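PDB 3HBZ: putative glycoside hydrolase from Bacteroides thetaiotaomicron VPI-5482, which is of unknown function but binds calcium ions and, as a putative glycoside hydrolase, may take part in carbohydrate metabolism. Local coordinates for residues T98-E103 and V308-T313; T94-I99 and V122-A127; T211-Y216 and C239-I244; D104-Q109 and I113-E118. One frame throughout, in Å; residues are numbered along the deposited sequence.

Contact 1. Residues T98-E103 and V308-T313; sequences TIYNFE and VAIVFT. With CA (calcium ion), chain B; NA (sodium ion), chain D.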
loop_
_atom_site.group_PDB
_atom_site.type_symbol
_atom_site.label_atom_id
_atom_site.label_comp_id
_atom_site.label_asym_id
_atom_site.label_seq_id
_atom_site.Cartn_x
_atom_site.Cartn_y
_atom_site.Cartn_z
ATOM N N THR A 98 -10.295 10.294 -1.467
ATOM C CA THR A 98 -9.526 11.432 -0.909
ATOM C C THR A 98 -9.875 11.819 0.543
ATOM O O THR A 98 -9.305 12.777 1.071
ATOM C CB THR A 98 -9.675 12.704 -1.781
ATOM O OG1 THR A 98 -11.018 13.219 -1.694
ATOM C CG2 THR A 98 -9.290 12.411 -3.239
ATOM N N ILE A 99 -10.789 11.079 1.169
ATOM C CA ILE A 99 -11.237 11.363 2.538
ATOM C C ILE A 99 -11.026 10.098 3.347
ATOM O O ILE A 99 -11.622 9.076 3.037
ATOM C CB ILE A 99 -12.733 11.782 2.587
ATOM C CG1 ILE A 99 -13.001 13.007 1.705
ATOM C CG2 ILE A 99 -13.215 12.018 4.040
ATOM C CD1 ILE A 99 -12.627 14.320 2.297
ATOM N N TYR A 100 -10.200 10.164 4.390
ATOM C CA TYR A 100 -9.743 8.959 5.090
ATOM C C TYR A 100 -10.037 9.040 6.574
ATOM O O TYR A 100 -9.407 9.807 7.288
ATOM C CB TYR A 100 -8.238 8.799 4.900
ATOM C CG TYR A 100 -7.774 9.064 3.484
ATOM C CD1 TYR A 100 -8.300 8.353 2.423
ATOM C CD2 TYR A 100 -6.815 10.027 3.217
ATOM C CE1 TYR A 100 -7.886 8.588 1.126
ATOM C CE2 TYR A 100 -6.398 10.286 1.924
ATOM C CZ TYR A 100 -6.913 9.559 0.881
ATOM O OH TYR A 100 -6.464 9.808 -0.408
ATOM N N ASN A 101 -10.980 8.231 7.039
ATOM C CA ASN A 101 -11.357 8.218 8.450
ATOM C C ASN A 101 -10.880 6.956 9.203
ATOM O O ASN A 101 -11.049 6.826 10.412
ATOM C CB ASN A 101 -12.879 8.394 8.551
ATOM C CG ASN A 101 -13.311 9.856 8.339
ATOM O OD1 ASN A 101 -12.956 10.726 9.106
ATOM N ND2 ASN A 101 -14.082 10.108 7.307
ATOM N N PHE A 102 -10.298 6.024 8.456
ATOM C CA PHE A 102 -9.669 4.833 8.996
ATOM C C PHE A 102 -10.596 3.944 9.811
ATOM O O PHE A 102 -10.149 3.292 10.766
ATOM C CB PHE A 102 -8.380 5.228 9.737
ATOM C CG PHE A 102 -7.402 5.938 8.839
ATOM C CD1 PHE A 102 -6.689 5.223 7.908
ATOM C CD2 PHE A 102 -7.321 7.320 8.798
ATOM C CE1 PHE A 102 -5.844 5.871 7.012
ATOM C CE2 PHE A 102 -6.473 7.954 7.905
ATOM C CZ PHE A 102 -5.745 7.210 7.017
ATOM N N GLU A 103 -11.880 3.921 9.420
ATOM C CA GLU A 103 -12.879 3.108 10.070
ATOM C C GLU A 103 -12.952 1.675 9.503
ATOM O O GLU A 103 -13.315 0.748 10.205
ATOM C CB GLU A 103 -14.288 3.733 9.976
ATOM C CG GLU A 103 -14.433 5.212 10.440
ATOM C CD GLU A 103 -13.891 5.435 11.844
ATOM O OE1 GLU A 103 -13.947 4.487 12.664
ATOM O OE2 GLU A 103 -13.400 6.547 12.123
ATOM N N VAL A 308 -0.479 9.573 -7.662
ATOM C CA VAL A 308 -0.237 10.180 -6.386
ATOM C C VAL A 308 -0.079 9.065 -5.383
ATOM O O VAL A 308 -0.798 8.050 -5.460
ATOM C CB VAL A 308 -1.397 11.122 -5.945
ATOM C CG1 VAL A 308 -1.229 11.461 -4.447
ATOM C CG2 VAL A 308 -1.374 12.423 -6.805
ATOM N N ALA A 309 0.862 9.252 -4.457
ATOM C CA ALA A 309 0.996 8.430 -3.253
ATOM C C ALA A 309 0.941 9.294 -2.007
ATOM O O ALA A 309 1.455 10.427 -1.994
ATOM C CB ALA A 309 2.341 7.645 -3.265
ATOM N N ILE A 310 0.366 8.729 -0.949
ATOM C CA ILE A 310 0.380 9.279 0.400
ATOM C C ILE A 310 1.049 8.209 1.244
ATOM O O ILE A 310 0.738 7.004 1.104
ATOM C CB ILE A 310 -1.035 9.551 0.936
ATOM C CG1 ILE A 310 -1.724 10.674 0.152
ATOM C CG2 ILE A 310 -1.030 9.885 2.480
ATOM C CD1 ILE A 310 -3.244 10.690 0.336
ATOM N N VAL A 311 1.966 8.638 2.096
ATOM C CA VAL A 311 2.733 7.730 2.940
ATOM C C VAL A 311 2.835 8.252 4.376
ATOM O O VAL A 311 3.140 9.464 4.597
ATOM C CB VAL A 311 4.175 7.582 2.413
ATOM C CG1 VAL A 311 4.911 6.539 3.274
ATOM C CG2 VAL A 311 4.189 7.220 0.914
ATOM N N PHE A 312 2.559 7.346 5.319
ATOM C CA PHE A 312 2.738 7.533 6.752
ATOM C C PHE A 312 3.712 6.492 7.274
ATOM O O PHE A 312 3.633 5.324 6.882
ATOM C CB PHE A 312 1.443 7.342 7.507
ATOM C CG PHE A 312 0.285 8.125 6.952
ATOM C CD1 PHE A 312 0.143 9.455 7.279
ATOM C CD2 PHE A 312 -0.658 7.516 6.164
ATOM C CE1 PHE A 312 -0.905 10.198 6.783
ATOM C CE2 PHE A 312 -1.747 8.247 5.657
ATOM C CZ PHE A 312 -1.860 9.574 5.969
ATOM N N THR A 313 4.615 6.906 8.148
ATOM C CA THR A 313 5.506 5.955 8.838
ATOM C C THR A 313 5.879 6.433 10.255
ATOM O O THR A 313 6.116 7.625 10.494
ATOM C CB THR A 313 6.760 5.631 8.028
ATOM O OG1 THR A 313 7.556 4.706 8.794
ATOM C CG2 THR A 313 7.615 6.902 7.763
HETATM CA CA CA B . -11.528 7.885 12.499
HETATM NA NA NA D . -13.124 7.366 2.332
HETATM O O HOH W 1 -12.681 9.791 11.686
HETATM O O HOH W 2 -12.590 6.856 5.029
HETATM O O HOH W 3 -14.431 5.251 2.979
HETATM O O HOH W 4 -15.216 8.925 3.255
HETATM O O HOH W 5 -13.926 6.771 0.406
#
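Y100 with I310, and F102 with F312, join strand 99-100 and the turn after it to strand 306-313 through apolar contact. The methyl CD1 of I310 reaches the phenolic end of Y100 obliquely from the opposite direction, 3.4 Å from Y100 OH and 3.6 Å from Y100 CE2. With CG1 beside the backbone N (chi1 -67°) and CD1 extended beyond it, the isoleucine chain is carried toward the tyrosine. Next to this pair F102 CZ stands 4.3 Å from F312 CE2, an oblique and looser approach of two rings. No hydrogen bond spans the two segments. The hydroxyl of Y100 is instead bonded to A97 O, and the edge-to-face contact of Y100 with W126 further encloses its ring.

Metal coordination occupies the other side of 98-103. Calcium is held by N101 O at 2.4 Å, E103 OE2 at 2.3 Å and a water that also donates to N101 OD1; T155, K157 and D332 contribute further ligands. A sodium ion takes I99 O at 2.4 Å, with E116 as its other protein ligand.

Side chains thus alternate, Y100 and F102 entering the core, consistent with the beta-sandwich of the galactose-binding-like clan, while I99, N101 and E103 face outward. Between the two segments the inner side is held by apolar packing alone; on the outer side calcium probably offsets the E103 carboxylate, and both ions draw backbone carbonyl oxygens to them.

Contact 2. Residues T94-I99 and V122-A127; sequences TELATI and VVMEWA. With NA (sodium ion), chain D; ACT (acetate ion), chain H.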
loop_
_atom_site.group_PDB
_atom_site.type_symbol
_atom_site.label_atom_id
_atom_site.label_comp_id
_atom_site.label_asym_id
_atom_site.label_seq_id
_atom_site.Cartn_x
_atom_site.Cartn_y
_atom_site.Cartn_z
ATOM N N THR A 94 -13.531 3.747 -10.205
ATOM C CA THR A 94 -13.806 5.054 -9.649
ATOM C C THR A 94 -12.489 5.816 -9.497
ATOM O O THR A 94 -11.420 5.255 -9.621
ATOM C CB THR A 94 -14.485 4.939 -8.260
ATOM O OG1 THR A 94 -13.752 4.013 -7.462
ATOM C CG2 THR A 94 -15.913 4.458 -8.416
ATOM N N GLU A 95 -12.587 7.111 -9.265
ATOM C CA GLU A 95 -11.409 7.926 -9.071
ATOM C C GLU A 95 -10.876 7.725 -7.645
ATOM O O GLU A 95 -11.593 7.272 -6.776
ATOM C CB GLU A 95 -11.719 9.383 -9.430
ATOM C CG GLU A 95 -12.719 10.110 -8.563
ATOM C CD GLU A 95 -13.144 11.489 -9.143
ATOM O OE1 GLU A 95 -12.929 11.752 -10.358
ATOM O OE2 GLU A 95 -13.714 12.295 -8.374
ATOM N N LEU A 96 -9.586 7.981 -7.432
ATOM C CA LEU A 96 -8.961 7.725 -6.133
ATOM C C LEU A 96 -9.784 8.358 -4.995
ATOM O O LEU A 96 -10.252 9.473 -5.125
ATOM C CB LEU A 96 -7.551 8.324 -6.152
ATOM C CG LEU A 96 -6.514 7.725 -5.241
ATOM C CD1 LEU A 96 -6.385 6.189 -5.452
ATOM C CD2 LEU A 96 -5.157 8.448 -5.433
ATOM N N ALA A 97 -9.924 7.660 -3.881
ATOM C CA ALA A 97 -10.612 8.201 -2.696
ATOM C C ALA A 97 -9.705 9.279 -2.102
ATOM O O ALA A 97 -8.485 9.164 -2.208
ATOM C CB ALA A 97 -10.815 7.066 -1.648
ATOM N N THR A 98 -10.295 10.294 -1.467
ATOM C CA THR A 98 -9.526 11.432 -0.909
ATOM C C THR A 98 -9.875 11.819 0.543
ATOM O O THR A 98 -9.305 12.777 1.071
ATOM C CB THR A 98 -9.675 12.704 -1.781
ATOM O OG1 THR A 98 -11.018 13.219 -1.694
ATOM C CG2 THR A 98 -9.290 12.411 -3.239
ATOM N N ILE A 99 -10.789 11.079 1.169
ATOM C CA ILE A 99 -11.237 11.363 2.538
ATOM C C ILE A 99 -11.026 10.098 3.347
ATOM O O ILE A 99 -11.622 9.076 3.037
ATOM C CB ILE A 99 -12.733 11.782 2.587
ATOM C CG1 ILE A 99 -13.001 13.007 1.705
ATOM C CG2 ILE A 99 -13.215 12.018 4.040
ATOM C CD1 ILE A 99 -12.627 14.320 2.297
ATOM N N VAL A 122 -16.023 -1.461 -1.973
ATOM C CA VAL A 122 -14.634 -1.096 -1.759
ATOM C C VAL A 122 -14.051 -0.361 -2.993
ATOM O O VAL A 122 -14.125 -0.860 -4.088
ATOM C CB VAL A 122 -13.761 -2.334 -1.406
ATOM C CG1 VAL A 122 -12.330 -1.920 -1.242
ATOM C CG2 VAL A 122 -14.261 -2.958 -0.107
ATOM N N VAL A 123 -13.503 0.828 -2.810
ATOM C CA VAL A 123 -12.876 1.585 -3.928
ATOM C C VAL A 123 -11.355 1.770 -3.812
ATOM O O VAL A 123 -10.727 2.364 -4.714
ATOM C CB VAL A 123 -13.558 2.958 -4.136
ATOM C CG1 VAL A 123 -15.049 2.713 -4.453
ATOM C CG2 VAL A 123 -13.369 3.884 -2.922
HETATM N N MSE A 124 -10.766 1.259 -2.730
HETATM C CA MSE A 124 -9.296 1.287 -2.545
HETATM C C MSE A 124 -8.871 0.481 -1.316
HETATM O O MSE A 124 -9.534 0.536 -0.262
HETATM C CB MSE A 124 -8.781 2.725 -2.385
HETATM C CG MSE A 124 -7.262 2.832 -2.602
HETATM SE SE MSE A 124 -6.647 4.608 -2.318
HETATM C CE MSE A 124 -6.563 4.592 -0.359
ATOM N N GLU A 125 -7.779 -0.266 -1.468
ATOM C CA GLU A 125 -7.079 -0.911 -0.393
ATOM C C GLU A 125 -5.737 -0.219 -0.137
ATOM O O GLU A 125 -4.872 -0.142 -1.020
ATOM C CB GLU A 125 -6.838 -2.380 -0.699
ATOM C CG GLU A 125 -8.099 -3.105 -1.141
ATOM C CD GLU A 125 -8.019 -4.634 -1.064
ATOM O OE1 GLU A 125 -6.976 -5.188 -0.599
ATOM O OE2 GLU A 125 -9.050 -5.263 -1.454
ATOM N N TRP A 126 -5.574 0.323 1.064
ATOM C CA TRP A 126 -4.265 0.832 1.487
ATOM C C TRP A 126 -3.318 -0.353 1.601
ATOM O O TRP A 126 -3.738 -1.490 1.837
ATOM C CB TRP A 126 -4.333 1.512 2.845
ATOM C CG TRP A 126 -5.044 2.840 2.866
ATOM C CD1 TRP A 126 -6.374 3.052 3.006
ATOM C CD2 TRP A 126 -4.432 4.142 2.763
ATOM N NE1 TRP A 126 -6.639 4.424 2.966
ATOM C CE2 TRP A 126 -5.454 5.100 2.846
ATOM C CE3 TRP A 126 -3.112 4.578 2.638
ATOM C CZ2 TRP A 126 -5.202 6.464 2.773
ATOM C CZ3 TRP A 126 -2.849 5.927 2.602
ATOM C CH2 TRP A 126 -3.882 6.862 2.665
ATOM N N ALA A 127 -2.040 -0.078 1.425
ATOM C CA ALA A 127 -0.995 -1.100 1.572
ATOM C C ALA A 127 -0.147 -0.778 2.801
ATOM O O ALA A 127 -0.092 0.387 3.237
ATOM C CB ALA A 127 -0.110 -1.113 0.314
HETATM NA NA NA D . -13.124 7.366 2.332
HETATM C C ACT H . -8.975 10.518 -9.249
HETATM O O ACT H . -8.666 11.198 -10.164
HETATM O OXT ACT H . -8.615 9.338 -9.564
HETATM C CH3 ACT H . -9.633 11.097 -7.947
HETATM O O HOH W 6 -10.282 4.636 -5.623
HETATM O O HOH W 3 -14.431 5.251 2.979
HETATM O O HOH W 4 -15.216 8.925 3.255
HETATM O O HOH W 5 -13.926 6.771 0.406
HETATM O O HOH W 2 -12.590 6.856 5.029
#
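A classic beta bulge in the hairpin of strands 115-118 and 121-125, where V123 and M124 both face E116, presents two successive side chains to the segment 94-99. T94 meets the first of them: T94 OG1 lies 3.5 Å from both V123 CB and V123 CG1, the two side chains crossing at about a right angle. That hydroxyl is turned in between the backbone N and carbonyl carbon (chi1 48°), and it has no polar partner in the model. A97 CB adds a looser touch, 4.3 Å from V123 CG2.

M124, a selenomethionine in this crystal, sets its SE 3.5 Å from L96 CD1. The M124 chain bends at its last torsion (chi3 80°), which lays CE over one face of the W126 ring. A water lies between the backbones, donating to E95 O and to V123 O.

W126 NE1 bonds to E116 OE2, which probably positions that sodium ligand from the second shell. Between 94-99 and 122-127 there is no direct hydrogen bond; apolar contact and one water join them, and sodium links I99 to the hairpin through E116. The buried T94 hydroxyl is probably a small energetic cost of the fit.

Contact 3. Residues T211-Y216 and C239-I244; sequences TYLAGY and CDIYAI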
loop_
_atom_site.group_PDB
_atom_site.type_symbol
_atom_site.label_atom_id
_atom_site.label_comp_id
_atom_site.label_asym_id
_atom_site.label_seq_id
_atom_site.Cartn_x
_atom_site.Cartn_y
_atom_site.Cartn_z
ATOM N N THR A 211 -3.363 19.906 -3.916
ATOM C CA THR A 211 -2.830 21.141 -3.333
ATOM C C THR A 211 -2.376 21.037 -1.869
ATOM O O THR A 211 -1.409 21.720 -1.477
ATOM C CB THR A 211 -3.888 22.268 -3.473
ATOM O OG1 THR A 211 -5.134 21.787 -2.978
ATOM C CG2 THR A 211 -4.061 22.635 -4.960
ATOM N N TYR A 212 -3.040 20.188 -1.066
ATOM C CA TYR A 212 -2.678 20.002 0.352
ATOM C C TYR A 212 -3.016 18.603 0.797
ATOM O O TYR A 212 -3.968 17.998 0.269
ATOM C CB TYR A 212 -3.475 20.934 1.291
ATOM C CG TYR A 212 -3.219 22.392 1.058
ATOM C CD1 TYR A 212 -3.977 23.087 0.152
ATOM C CD2 TYR A 212 -2.177 23.059 1.697
ATOM C CE1 TYR A 212 -3.742 24.409 -0.121
ATOM C CE2 TYR A 212 -1.938 24.428 1.441
ATOM C CZ TYR A 212 -2.732 25.073 0.517
ATOM O OH TYR A 212 -2.600 26.387 0.209
ATOM N N LEU A 213 -2.195 18.078 1.726
ATOM C CA LEU A 213 -2.501 16.870 2.490
ATOM C C LEU A 213 -2.714 17.355 3.936
ATOM O O LEU A 213 -1.787 17.920 4.533
ATOM C CB LEU A 213 -1.324 15.901 2.481
ATOM C CG LEU A 213 -1.548 14.619 3.311
ATOM C CD1 LEU A 213 -2.720 13.804 2.744
ATOM C CD2 LEU A 213 -0.292 13.762 3.318
ATOM N N ALA A 214 -3.900 17.114 4.489
ATOM C CA ALA A 214 -4.284 17.607 5.803
ATOM C C ALA A 214 -4.776 16.445 6.651
ATOM O O ALA A 214 -5.203 15.446 6.108
ATOM C CB ALA A 214 -5.401 18.697 5.682
ATOM N N GLY A 215 -4.640 16.567 7.972
ATOM C CA GLY A 215 -5.173 15.583 8.893
ATOM C C GLY A 215 -4.673 15.791 10.289
ATOM O O GLY A 215 -4.121 16.850 10.596
ATOM N N TYR A 216 -4.881 14.787 11.149
ATOM C CA TYR A 216 -4.433 14.880 12.522
ATOM C C TYR A 216 -3.514 13.732 12.919
ATOM O O TYR A 216 -3.700 12.599 12.460
ATOM C CB TYR A 216 -5.644 14.909 13.469
ATOM C CG TYR A 216 -6.407 16.181 13.355
ATOM C CD1 TYR A 216 -7.386 16.331 12.382
ATOM C CD2 TYR A 216 -6.125 17.271 14.199
ATOM C CE1 TYR A 216 -8.087 17.507 12.265
ATOM C CE2 TYR A 216 -6.838 18.457 14.094
ATOM C CZ TYR A 216 -7.800 18.560 13.104
ATOM O OH TYR A 216 -8.505 19.702 12.949
ATOM N N CYS A 239 8.421 10.575 13.249
ATOM C CA CYS A 239 7.611 10.085 12.158
ATOM C C CYS A 239 7.871 10.828 10.853
ATOM O O CYS A 239 8.559 11.882 10.846
ATOM C CB CYS A 239 6.144 10.232 12.528
ATOM S SG CYS A 239 5.680 11.933 12.919
ATOM N N ASP A 240 7.330 10.293 9.759
ATOM C CA ASP A 240 7.275 11.002 8.466
ATOM C C ASP A 240 5.872 10.860 7.909
ATOM O O ASP A 240 5.188 9.826 8.097
ATOM C CB ASP A 240 8.313 10.452 7.487
ATOM C CG ASP A 240 8.735 11.453 6.416
ATOM O OD1 ASP A 240 8.267 12.616 6.359
ATOM O OD2 ASP A 240 9.559 11.041 5.604
ATOM N N ILE A 241 5.423 11.939 7.276
ATOM C CA ILE A 241 4.147 11.998 6.604
ATOM C C ILE A 241 4.383 12.785 5.321
ATOM O O ILE A 241 4.871 13.913 5.374
ATOM C CB ILE A 241 3.084 12.761 7.463
ATOM C CG1 ILE A 241 2.955 12.120 8.849
ATOM C CG2 ILE A 241 1.735 12.834 6.678
ATOM C CD1 ILE A 241 2.062 12.857 9.895
ATOM N N TYR A 242 4.094 12.181 4.178
ATOM C CA TYR A 242 4.381 12.813 2.933
ATOM C C TYR A 242 3.461 12.320 1.831
ATOM O O TYR A 242 2.713 11.347 2.027
ATOM C CB TYR A 242 5.850 12.659 2.602
ATOM C CG TYR A 242 6.371 11.257 2.355
ATOM C CD1 TYR A 242 6.415 10.729 1.064
ATOM C CD2 TYR A 242 6.870 10.498 3.380
ATOM C CE1 TYR A 242 6.961 9.458 0.801
ATOM C CE2 TYR A 242 7.385 9.181 3.148
ATOM C CZ TYR A 242 7.446 8.687 1.849
ATOM O OH TYR A 242 7.982 7.434 1.589
ATOM N N ALA A 243 3.482 13.032 0.705
ATOM C CA ALA A 243 2.739 12.668 -0.496
ATOM C C ALA A 243 3.557 13.100 -1.698
ATOM O O ALA A 243 4.334 14.070 -1.620
ATOM C CB ALA A 243 1.329 13.314 -0.527
ATOM N N ILE A 244 3.445 12.331 -2.779
ATOM C CA ILE A 244 4.170 12.609 -4.027
ATOM C C ILE A 244 3.192 12.467 -5.201
ATOM O O ILE A 244 2.199 11.753 -5.120
ATOM C CB ILE A 244 5.380 11.698 -4.205
ATOM C CG1 ILE A 244 4.961 10.209 -4.164
ATOM C CG2 ILE A 244 6.413 11.955 -3.127
ATOM C CD1 ILE A 244 6.135 9.201 -4.330
#
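No aromatic ring lies between L213 and its partners I241 and A243; the flat group that L213 does touch is the peptide carbonyl of Y242, whose O lies 4.1 Å from L213 CD2. That same oxygen is the probable acceptor of V311 N in the adjoining strand. The Y242 side chain leaves the backbone away from 211-216, and its ring meets that of F261, the two planes at about 55°.

Between the strands a single methyl does the touching. L213 CD2 settles between I241 CG2, at 4.0 Å, and A243 CB, at 4.2 Å from the same leucine methyl. In L213 the CG lies opposite the backbone N (chi1 178°), which sends the branch toward strand 240-247, and the side chain crosses that of I241 at about a right angle.

This is face-to-face packing, consistent with a beta-sandwich: the short segment axes approach to 8.4 Å and run roughly antiparallel, at 150°, with no hydrogen bond across. Strands 281-290 and 266-271 connect the two through successive backbone pairing, 210-220 to 281-290, 281-290 to 266-271 and 266-271 to 240-247. L213 also touches V334 of strand 328-338, while I241 extends the apolar layer to I331 of that strand and to F312.

Contact 4. Residues D104-Q109 and I113-E118; sequences DTLGGQ and IFVERE. With NA (sodium ion), chain D.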
loop_
_atom_site.group_PDB
_atom_site.type_symbol
_atom_site.label_atom_id
_atom_site.label_comp_id
_atom_site.label_asym_id
_atom_site.label_seq_id
_atom_site.Cartn_x
_atom_site.Cartn_y
_atom_site.Cartn_z
ATOM N N ASP A 104 -12.659 1.511 8.217
ATOM C CA ASP A 104 -13.025 0.293 7.495
ATOM C C ASP A 104 -11.797 -0.553 7.213
ATOM O O ASP A 104 -10.783 -0.034 6.707
ATOM C CB ASP A 104 -13.641 0.655 6.150
ATOM C CG ASP A 104 -15.022 1.329 6.289
ATOM O OD1 ASP A 104 -15.827 0.914 7.127
ATOM O OD2 ASP A 104 -15.245 2.290 5.561
ATOM N N THR A 105 -11.892 -1.835 7.510
ATOM C CA THR A 105 -10.821 -2.779 7.228
ATOM C C THR A 105 -11.448 -4.078 6.717
ATOM O O THR A 105 -12.659 -4.310 6.884
ATOM C CB THR A 105 -10.033 -3.111 8.472
ATOM O OG1 THR A 105 -10.919 -3.697 9.409
ATOM C CG2 THR A 105 -9.346 -1.852 9.075
ATOM N N LEU A 106 -10.638 -4.932 6.088
ATOM C CA LEU A 106 -11.116 -6.207 5.549
ATOM C C LEU A 106 -11.276 -7.245 6.653
ATOM O O LEU A 106 -10.374 -7.489 7.417
ATOM C CB LEU A 106 -10.216 -6.734 4.429
ATOM C CG LEU A 106 -10.165 -6.041 3.055
ATOM C CD1 LEU A 106 -9.078 -6.724 2.196
ATOM C CD2 LEU A 106 -11.501 -6.063 2.292
ATOM N N GLY A 107 -12.457 -7.835 6.749
ATOM C CA GLY A 107 -12.727 -8.861 7.758
ATOM C C GLY A 107 -12.078 -10.197 7.406
ATOM O O GLY A 107 -11.736 -10.454 6.250
ATOM N N GLY A 108 -11.860 -11.034 8.426
ATOM C CA GLY A 108 -11.301 -12.374 8.223
ATOM C C GLY A 108 -9.827 -12.483 7.845
ATOM O O GLY A 108 -9.400 -13.516 7.360
ATOM N N GLN A 109 -9.045 -11.440 8.047
ATOM C CA GLN A 109 -7.616 -11.475 7.708
ATOM C C GLN A 109 -6.811 -11.591 8.984
ATOM O O GLN A 109 -7.271 -11.226 10.038
ATOM C CB GLN A 109 -7.238 -10.195 6.984
ATOM C CG GLN A 109 -8.023 -9.948 5.731
ATOM C CD GLN A 109 -7.570 -10.798 4.561
ATOM O OE1 GLN A 109 -6.487 -11.371 4.552
ATOM N NE2 GLN A 109 -8.405 -10.872 3.565
ATOM N N ILE A 113 -6.016 -4.673 6.982
ATOM C CA ILE A 113 -5.957 -4.009 5.660
ATOM C C ILE A 113 -7.096 -2.972 5.677
ATOM O O ILE A 113 -8.284 -3.324 5.804
ATOM C CB ILE A 113 -6.154 -5.024 4.511
ATOM C CG1 ILE A 113 -5.065 -6.139 4.494
ATOM C CG2 ILE A 113 -6.247 -4.343 3.098
ATOM C CD1 ILE A 113 -5.489 -7.431 3.670
ATOM N N PHE A 114 -6.693 -1.707 5.655
ATOM C CA PHE A 114 -7.586 -0.551 5.583
ATOM C C PHE A 114 -8.093 -0.348 4.186
ATOM O O PHE A 114 -7.307 -0.349 3.210
ATOM C CB PHE A 114 -6.810 0.700 6.030
ATOM C CG PHE A 114 -6.547 0.750 7.486
ATOM C CD1 PHE A 114 -7.493 1.309 8.346
ATOM C CD2 PHE A 114 -5.371 0.233 8.022
ATOM C CE1 PHE A 114 -7.243 1.353 9.720
ATOM C CE2 PHE A 114 -5.133 0.304 9.391
ATOM C CZ PHE A 114 -6.078 0.848 10.231
ATOM N N VAL A 115 -9.396 -0.163 4.062
ATOM C CA VAL A 115 -10.025 0.076 2.775
ATOM C C VAL A 115 -10.851 1.357 2.784
ATOM O O VAL A 115 -11.235 1.867 3.841
ATOM C CB VAL A 115 -10.901 -1.153 2.385
ATOM C CG1 VAL A 115 -9.990 -2.431 2.365
ATOM C CG2 VAL A 115 -12.070 -1.374 3.381
ATOM N N GLU A 116 -11.101 1.887 1.595
ATOM C CA GLU A 116 -12.048 2.983 1.405
ATOM C C GLU A 116 -13.273 2.386 0.726
ATOM O O GLU A 116 -13.115 1.527 -0.151
ATOM C CB GLU A 116 -11.400 4.057 0.559
ATOM C CG GLU A 116 -10.055 4.586 1.137
ATOM C CD GLU A 116 -10.247 5.235 2.486
ATOM O OE1 GLU A 116 -11.359 5.727 2.726
ATOM O OE2 GLU A 116 -9.308 5.230 3.317
ATOM N N ARG A 117 -14.477 2.801 1.149
ATOM C CA ARG A 117 -15.729 2.310 0.590
ATOM C C ARG A 117 -16.571 3.461 0.021
ATOM O O ARG A 117 -16.452 4.617 0.440
ATOM C CB ARG A 117 -16.554 1.531 1.649
ATOM C CG ARG A 117 -15.936 0.192 2.038
ATOM C CD ARG A 117 -16.739 -0.660 3.085
ATOM N NE ARG A 117 -16.231 -2.062 3.105
ATOM C CZ ARG A 117 -15.619 -2.716 4.122
ATOM N NH1 ARG A 117 -15.429 -2.163 5.320
ATOM N NH2 ARG A 117 -15.198 -3.970 3.942
ATOM N N GLU A 118 -17.368 3.141 -0.994
ATOM C CA GLU A 118 -18.550 3.944 -1.382
ATOM C C GLU A 118 -19.736 3.012 -1.178
ATOM O O GLU A 118 -19.926 2.081 -1.952
ATOM C CB GLU A 118 -18.486 4.406 -2.841
ATOM C CG GLU A 118 -17.466 5.530 -3.132
ATOM C CD GLU A 118 -17.520 6.056 -4.593
ATOM O OE1 GLU A 118 -18.457 5.703 -5.349
ATOM O OE2 GLU A 118 -16.617 6.826 -4.993
HETATM NA NA NA D . -13.124 7.366 2.332
HETATM O O HOH W 7 -10.460 2.772 6.459
HETATM O O HOH W 8 -7.989 -6.537 7.518
HETATM O O HOH W 3 -14.431 5.251 2.979
HETATM O O HOH W 5 -13.926 6.771 0.406
HETATM O O HOH W 4 -15.216 8.925 3.255
HETATM O O HOH W 2 -12.590 6.856 5.029
#
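R117 crosses D104 obliquely, its chain extended from CG to NE. Its CB and CG skirt D104 OD2, and R117 CD comes to 4.1 Å from that oxygen. At the tip, R117 NH1 lies 3.4 Å from D104 CB and makes a rather long salt bridge of 3.6 Å to D104 OD1, which sits at the guanidinium edge although the planes stand 70° apart. V115 CG2 covers one guanidinium face over its centre, and T105 O stands at its edge. A leucine in place of R117 would probably leave the D104 carboxylate without this countercharge and uncover the V115 methyl.

In the backbone, V115 N bonds to D104 O (3.0 Å) and L106 N to I113 O (2.9 Å), flanking a single bridge of T105 with F114. L106 packs its CG on V115 CG1 and its CD1 on I113 CG2; T105 CG2 makes a CH-pi contact over one F114 face. Strand 115-118 pairs with strand 121-125, where R117 touches V122, while E116 turns to sodium on the other side.

Overall arrangement
Contacts 1 and 3 lie in the buried interior, whereas contacts 2 and 4 are only partly buried. The inner two are dominated by apolar side chains between facing strands, and they adjoin through strands 306-313 and 240-247, which pair by backbone hydrogen bonds. Contacts 2 and 4 share the hairpin 115-118/121-125: one packs a loop on it partly through water, the other combines backbone bonding with a salt bridge. Contacts 1 and 2 overlap at T98 and I99, and W126 brings contact 2 onto F312 of contact 1. Sodium ties contacts 1, 2 and 4 together, while contact 3 takes no part in that site and lies about 22 Å, centre to centre, from contact 4.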